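Long-range contacts in 16S rRNA (adenine(1408)-N(1))-methyltransferase (Catenulispora acidiphila, PDB 4X1O), which probably transfers a methyl group from S-adenosyl-L-methionine to N1 of adenine 1408 in 16S rRNA, a modification linked to aminoglycoside resistance: residues A47-V52 against A121-V126; A156-S161 against L235-V240. All coordinates share one frame; numbering follows the deposited sequence.

Interaction 1 (A47-V52 against A121-V126)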
loop_
_atom_site.group_PDB
_atom_site.type_symbol
_atom_site.label_atom_id
_atom_site.label_comp_id
_atom_site.label_asym_id
_atom_site.label_seq_id
_atom_site.Cartn_x
_atom_site.Cartn_y
_atom_site.Cartn_z
ATOM N N ALA A 47 -13.663 -5.209 12.908
ATOM C CA ALA A 47 -13.291 -3.968 12.240
ATOM C C ALA A 47 -14.436 -3.363 11.439
ATOM O O ALA A 47 -15.230 -4.080 10.841
ATOM C CB ALA A 47 -12.100 -4.200 11.318
ATOM N N GLU A 48 -14.485 -2.037 11.399
ATOM C CA GLU A 48 -15.446 -1.322 10.551
ATOM C C GLU A 48 -14.986 -1.363 9.100
ATOM O O GLU A 48 -15.785 -1.398 8.170
ATOM C CB GLU A 48 -15.590 0.129 11.006
ATOM C CG GLU A 48 -16.860 0.817 10.530
ATOM C CD GLU A 48 -16.658 1.641 9.277
ATOM O OE1 GLU A 48 -15.545 2.180 9.094
ATOM O OE2 GLU A 48 -17.614 1.756 8.478
ATOM N N ARG A 49 -13.677 -1.368 8.925
ATOM C CA ARG A 49 -13.067 -1.373 7.598
ATOM C C ARG A 49 -11.726 -2.047 7.726
ATOM O O ARG A 49 -11.061 -1.883 8.754
ATOM C CB ARG A 49 -12.903 0.057 7.078
ATOM C CG ARG A 49 -12.618 0.176 5.586
ATOM C CD ARG A 49 -12.681 1.656 5.162
ATOM N NE ARG A 49 -12.520 1.853 3.721
ATOM C CZ ARG A 49 -13.470 1.612 2.824
ATOM N NH1 ARG A 49 -14.649 1.148 3.219
ATOM N NH2 ARG A 49 -13.245 1.819 1.527
ATOM N N ILE A 50 -11.333 -2.811 6.713
ATOM C CA ILE A 50 -10.006 -3.395 6.678
ATOM C C ILE A 50 -9.237 -2.755 5.542
ATOM O O ILE A 50 -9.646 -2.834 4.381
ATOM C CB ILE A 50 -10.046 -4.901 6.485
ATOM C CG1 ILE A 50 -10.785 -5.529 7.679
ATOM C CG2 ILE A 50 -8.623 -5.464 6.343
ATOM C CD1 ILE A 50 -11.319 -6.884 7.433
ATOM N N LEU A 51 -8.136 -2.107 5.891
ATOM C CA LEU A 51 -7.316 -1.405 4.919
ATOM C C LEU A 51 -6.016 -2.143 4.747
ATOM O O LEU A 51 -5.340 -2.448 5.733
ATOM C CB LEU A 51 -7.054 0.027 5.380
ATOM C CG LEU A 51 -6.068 0.879 4.585
ATOM C CD1 LEU A 51 -6.611 1.158 3.200
ATOM C CD2 LEU A 51 -5.795 2.175 5.328
ATOM N N VAL A 52 -5.674 -2.459 3.507
ATOM C CA VAL A 52 -4.387 -3.093 3.277
ATOM C C VAL A 52 -3.498 -2.103 2.529
ATOM O O VAL A 52 -3.839 -1.660 1.434
ATOM C CB VAL A 52 -4.519 -4.415 2.510
ATOM C CG1 VAL A 52 -3.123 -4.957 2.148
ATOM C CG2 VAL A 52 -5.269 -5.440 3.367
ATOM N N ALA A 121 -9.536 -7.312 2.125
ATOM C CA ALA A 121 -9.439 -5.849 2.185
ATOM C C ALA A 121 -10.698 -5.136 1.680
ATOM O O ALA A 121 -11.212 -5.451 0.603
ATOM C CB ALA A 121 -8.229 -5.384 1.405
ATOM N N ASP A 122 -11.188 -4.174 2.463
ATOM C CA ASP A 122 -12.218 -3.247 1.993
ATOM C C ASP A 122 -11.633 -2.144 1.127
ATOM O O ASP A 122 -12.360 -1.450 0.420
ATOM C CB ASP A 122 -12.945 -2.605 3.175
ATOM C CG ASP A 122 -13.734 -3.605 3.987
ATOM O OD1 ASP A 122 -14.596 -4.299 3.408
ATOM O OD2 ASP A 122 -13.491 -3.688 5.203
ATOM N N GLU A 123 -10.328 -1.950 1.221
ATOM C CA GLU A 123 -9.634 -0.905 0.472
ATOM C C GLU A 123 -8.182 -1.273 0.384
ATOM O O GLU A 123 -7.615 -1.761 1.361
ATOM C CB GLU A 123 -9.797 0.449 1.158
ATOM C CG GLU A 123 -9.141 1.606 0.457
ATOM C CD GLU A 123 -9.513 2.930 1.118
ATOM O OE1 GLU A 123 -10.068 2.907 2.239
ATOM O OE2 GLU A 123 -9.265 3.990 0.518
ATOM N N VAL A 124 -7.574 -1.055 -0.780
ATOM C CA VAL A 124 -6.164 -1.378 -0.961
ATOM C C VAL A 124 -5.446 -0.107 -1.340
ATOM O O VAL A 124 -5.886 0.613 -2.233
ATOM C CB VAL A 124 -5.958 -2.448 -2.039
ATOM C CG1 VAL A 124 -4.463 -2.709 -2.271
ATOM C CG2 VAL A 124 -6.728 -3.726 -1.660
ATOM N N MET A 125 -4.359 0.201 -0.652
ATOM C CA MET A 125 -3.625 1.422 -0.960
ATOM C C MET A 125 -2.200 1.094 -1.324
ATOM O O MET A 125 -1.525 0.357 -0.597
ATOM C CB MET A 125 -3.638 2.399 0.228
ATOM C CG MET A 125 -5.011 2.998 0.521
ATOM S SD MET A 125 -4.810 4.279 1.799
ATOM C CE MET A 125 -4.934 5.764 0.803
ATOM N N VAL A 126 -1.741 1.637 -2.449
ATOM C CA VAL A 126 -0.342 1.497 -2.844
ATOM C C VAL A 126 0.274 2.879 -2.842
ATOM O O VAL A 126 0.106 3.639 -3.784
ATOM C CB VAL A 126 -0.215 0.832 -4.230
ATOM C CG1 VAL A 126 1.249 0.724 -4.660
ATOM C CG2 VAL A 126 -0.884 -0.546 -4.225
#
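Arg49 and Glu123 meet in a salt bridge where strands 49-54 and 123-127, adjacent and parallel at the centre of a Rossmann-like methyltransferase sheet, begin to pair. The arginine chain is extended from CG to NE, with CG anti to the backbone N (chi1 -165°), and this reach brings NE to 3.1 Å from Glu123 OE1. The carboxylate oxygen lies in the guanidinium plane, but the two flat groups are steeply turned, 77° apart, and OE1 is met on its anti side and from well out of the carboxylate plane; the second contact, from NH2, is weak. Asp122 CB sits over one guanidinium face, toward its rim. The Asp122 carboxylate turns instead to the backbone: OD2 takes the Ile50 N-H through its anti lone pair at 2.8 Å, while Asp122 N returns a bond to Ile50 O at 2.8 Å. OD1 is held by Lys153 in a second salt bridge. Deeper in, Val52 N donates to Glu123 O at 3.0 Å and Met125 N to Val52 O at 2.8 Å, continuing the parallel ladder. Leu51 CD1 packs 3.6 Å from Met125 CG on the same face as Glu123, and Val52 CG2 lies 3.6 Å from Ala121 CB on the other. Asp122 thus stands in for a strand carbonyl before regular pairing starts, and with OD2 bound by Ile50 N and OD1 by Lys153, the carboxylate's rotation should be restricted.

Interaction 2 (A156-S161 against L235-V240)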
loop_
_atom_site.group_PDB
_atom_site.type_symbol
_atom_site.label_atom_id
_atom_site.label_comp_id
_atom_site.label_asym_id
_atom_site.label_seq_id
_atom_site.Cartn_x
_atom_site.Cartn_y
_atom_site.Cartn_z
ATOM N N ALA A 156 -13.968 -3.292 -3.476
ATOM C CA ALA A 156 -12.940 -2.512 -2.791
ATOM C C ALA A 156 -12.228 -1.554 -3.730
ATOM O O ALA A 156 -11.842 -1.952 -4.826
ATOM C CB ALA A 156 -11.900 -3.457 -2.134
ATOM N N PRO A 157 -12.029 -0.303 -3.299
ATOM C CA PRO A 157 -11.224 0.620 -4.104
ATOM C C PRO A 157 -9.742 0.307 -3.988
ATOM O O PRO A 157 -9.258 -0.168 -2.952
ATOM C CB PRO A 157 -11.518 2.001 -3.499
ATOM C CG PRO A 157 -12.516 1.787 -2.420
ATOM C CD PRO A 157 -12.549 0.334 -2.078
ATOM N N LEU A 158 -9.038 0.543 -5.085
ATOM C CA LEU A 158 -7.593 0.526 -5.085
ATOM C C LEU A 158 -7.132 1.944 -5.335
ATOM O O LEU A 158 -7.615 2.598 -6.247
ATOM C CB LEU A 158 -7.048 -0.412 -6.142
ATOM C CG LEU A 158 -5.573 -0.242 -6.514
ATOM C CD1 LEU A 158 -4.638 -0.792 -5.436
ATOM C CD2 LEU A 158 -5.322 -0.930 -7.840
ATOM N N GLU A 159 -6.224 2.440 -4.508
ATOM C CA GLU A 159 -5.709 3.793 -4.707
ATOM C C GLU A 159 -4.211 3.663 -4.853
ATOM O O GLU A 159 -3.557 3.109 -3.976
ATOM C CB GLU A 159 -6.050 4.719 -3.541
ATOM C CG GLU A 159 -7.498 5.172 -3.505
ATOM C CD GLU A 159 -8.229 4.647 -2.292
ATOM O OE1 GLU A 159 -7.654 3.791 -1.585
ATOM O OE2 GLU A 159 -9.370 5.093 -2.041
ATOM N N ILE A 160 -3.672 4.130 -5.975
ATOM C CA ILE A 160 -2.234 4.086 -6.198
ATOM C C ILE A 160 -1.740 5.517 -6.261
ATOM O O ILE A 160 -2.351 6.352 -6.929
ATOM C CB ILE A 160 -1.870 3.350 -7.494
ATOM C CG1 ILE A 160 -2.341 1.898 -7.445
ATOM C CG2 ILE A 160 -0.367 3.411 -7.753
ATOM C CD1 ILE A 160 -2.236 1.215 -8.806
ATOM N N SER A 161 -0.656 5.806 -5.553
ATOM C CA SER A 161 -0.110 7.159 -5.523
ATOM C C SER A 161 1.366 7.078 -5.813
ATOM O O SER A 161 2.137 6.509 -5.026
ATOM C CB SER A 161 -0.346 7.837 -4.164
ATOM O OG SER A 161 -1.706 8.199 -3.987
ATOM N N LEU A 235 -4.085 7.007 -9.199
ATOM C CA LEU A 235 -4.982 6.127 -9.924
ATOM C C LEU A 235 -5.950 5.515 -8.945
ATOM O O LEU A 235 -5.537 5.042 -7.893
ATOM C CB LEU A 235 -4.210 5.024 -10.645
ATOM C CG LEU A 235 -5.000 4.059 -11.537
ATOM C CD1 LEU A 235 -4.121 3.618 -12.692
ATOM C CD2 LEU A 235 -5.514 2.838 -10.766
ATOM N N ARG A 236 -7.228 5.527 -9.294
ATOM C CA ARG A 236 -8.226 4.834 -8.494
ATOM C C ARG A 236 -8.921 3.795 -9.352
ATOM O O ARG A 236 -9.249 4.056 -10.516
ATOM C CB ARG A 236 -9.244 5.823 -7.918
ATOM C CG ARG A 236 -10.250 5.169 -6.962
ATOM C CD ARG A 236 -11.204 6.183 -6.321
ATOM N NE ARG A 236 -12.237 6.647 -7.242
ATOM C CZ ARG A 236 -12.278 7.868 -7.768
ATOM N NH1 ARG A 236 -11.342 8.753 -7.456
ATOM N NH2 ARG A 236 -13.256 8.206 -8.600
ATOM N N ALA A 237 -9.134 2.621 -8.778
ATOM C CA ALA A 237 -9.832 1.531 -9.443
ATOM C C ALA A 237 -10.747 0.836 -8.449
ATOM O O ALA A 237 -10.685 1.090 -7.239
ATOM C CB ALA A 237 -8.840 0.534 -10.035
ATOM N N VAL A 238 -11.618 -0.014 -8.967
ATOM C CA VAL A 238 -12.537 -0.763 -8.130
ATOM C C VAL A 238 -12.392 -2.251 -8.436
ATOM O O VAL A 238 -12.299 -2.660 -9.596
ATOM C CB VAL A 238 -13.986 -0.308 -8.359
ATOM C CG1 VAL A 238 -14.961 -1.260 -7.683
ATOM C CG2 VAL A 238 -14.157 1.131 -7.864
ATOM N N ALA A 239 -12.362 -3.070 -7.390
ATOM C CA ALA A 239 -12.249 -4.516 -7.552
ATOM C C ALA A 239 -13.490 -5.127 -8.205
ATOM O O ALA A 239 -14.606 -4.990 -7.692
ATOM C CB ALA A 239 -11.990 -5.190 -6.180
ATOM N N VAL A 240 -13.271 -5.769 -9.353
ATOM C CA VAL A 240 -14.316 -6.419 -10.130
ATOM C C VAL A 240 -13.836 -7.820 -10.525
ATOM O O VAL A 240 -12.694 -8.203 -10.264
ATOM C CB VAL A 240 -14.692 -5.580 -11.414
ATOM C CG1 VAL A 240 -15.332 -4.231 -11.027
ATOM C CG2 VAL A 240 -13.473 -5.353 -12.293
#
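Strands 157-161 and 235-239 run antiparallel at 158°, joined by five backbone hydrogen bonds from Ala239 N to Ala156 O at one end to Leu235 N to Ile160 O at the other. The bonds are not alike in direction: Ile160 N approaches Leu235 O in the carbonyl plane, at 2.8 Å, whereas Leu158 N reaches Ala237 O from 40° above it. Between them, CA-H groups also point at carbonyls, as with Arg236 CA, 3.2 Å from Leu158 O. On one face Ile160 and Leu235 lie side by side and point the same way, Ile160 CD1 meeting Leu235 CD2 at 4.1 Å. With chi1 at -176°, Leu235 swings CG away from its own N, and the branch runs alongside the isoleucine. Farther along this face, Leu158 CB and Ala237 CB are 4.4 Å apart; Leu158 also touches Trp200 of strand 200-212, which lies beyond strand 229-239. The other face bears Pro157, Glu159, Arg236 and Val238. There Glu159 and Arg236 come loosely together at their CG atoms, 4.4 Å apart, and their charged ends stay separate, Glu159 OE2 lying 6.1 Å from Arg236 NE. Any attraction between these charges is therefore probably a diffuse one, and the pairing rests on the backbone ladder with an apolar seam along the leucine and isoleucine face.

Both interactions belong to one seven-stranded mixed sheet, in which strands 123-127 and 157-163 are neighbours, so interaction 1 passes directly into interaction 2. The first is parallel, only partly buried, and opens with charged side chains at the strand ends; the second is antiparallel, more buried, and depends chiefly on main-chain bonds and aliphatic contacts. Val126 N probably donates to Glu159 O across the junction. Beside it Glu123 OE2 and Glu159 OE1 lie only 2.7 Å apart, a closeness that may reflect a proton shared between the two carboxylates. The change from parallel to antiparallel pairing fits the seventh strand of class I methyltransferases, inserted between the fifth and sixth.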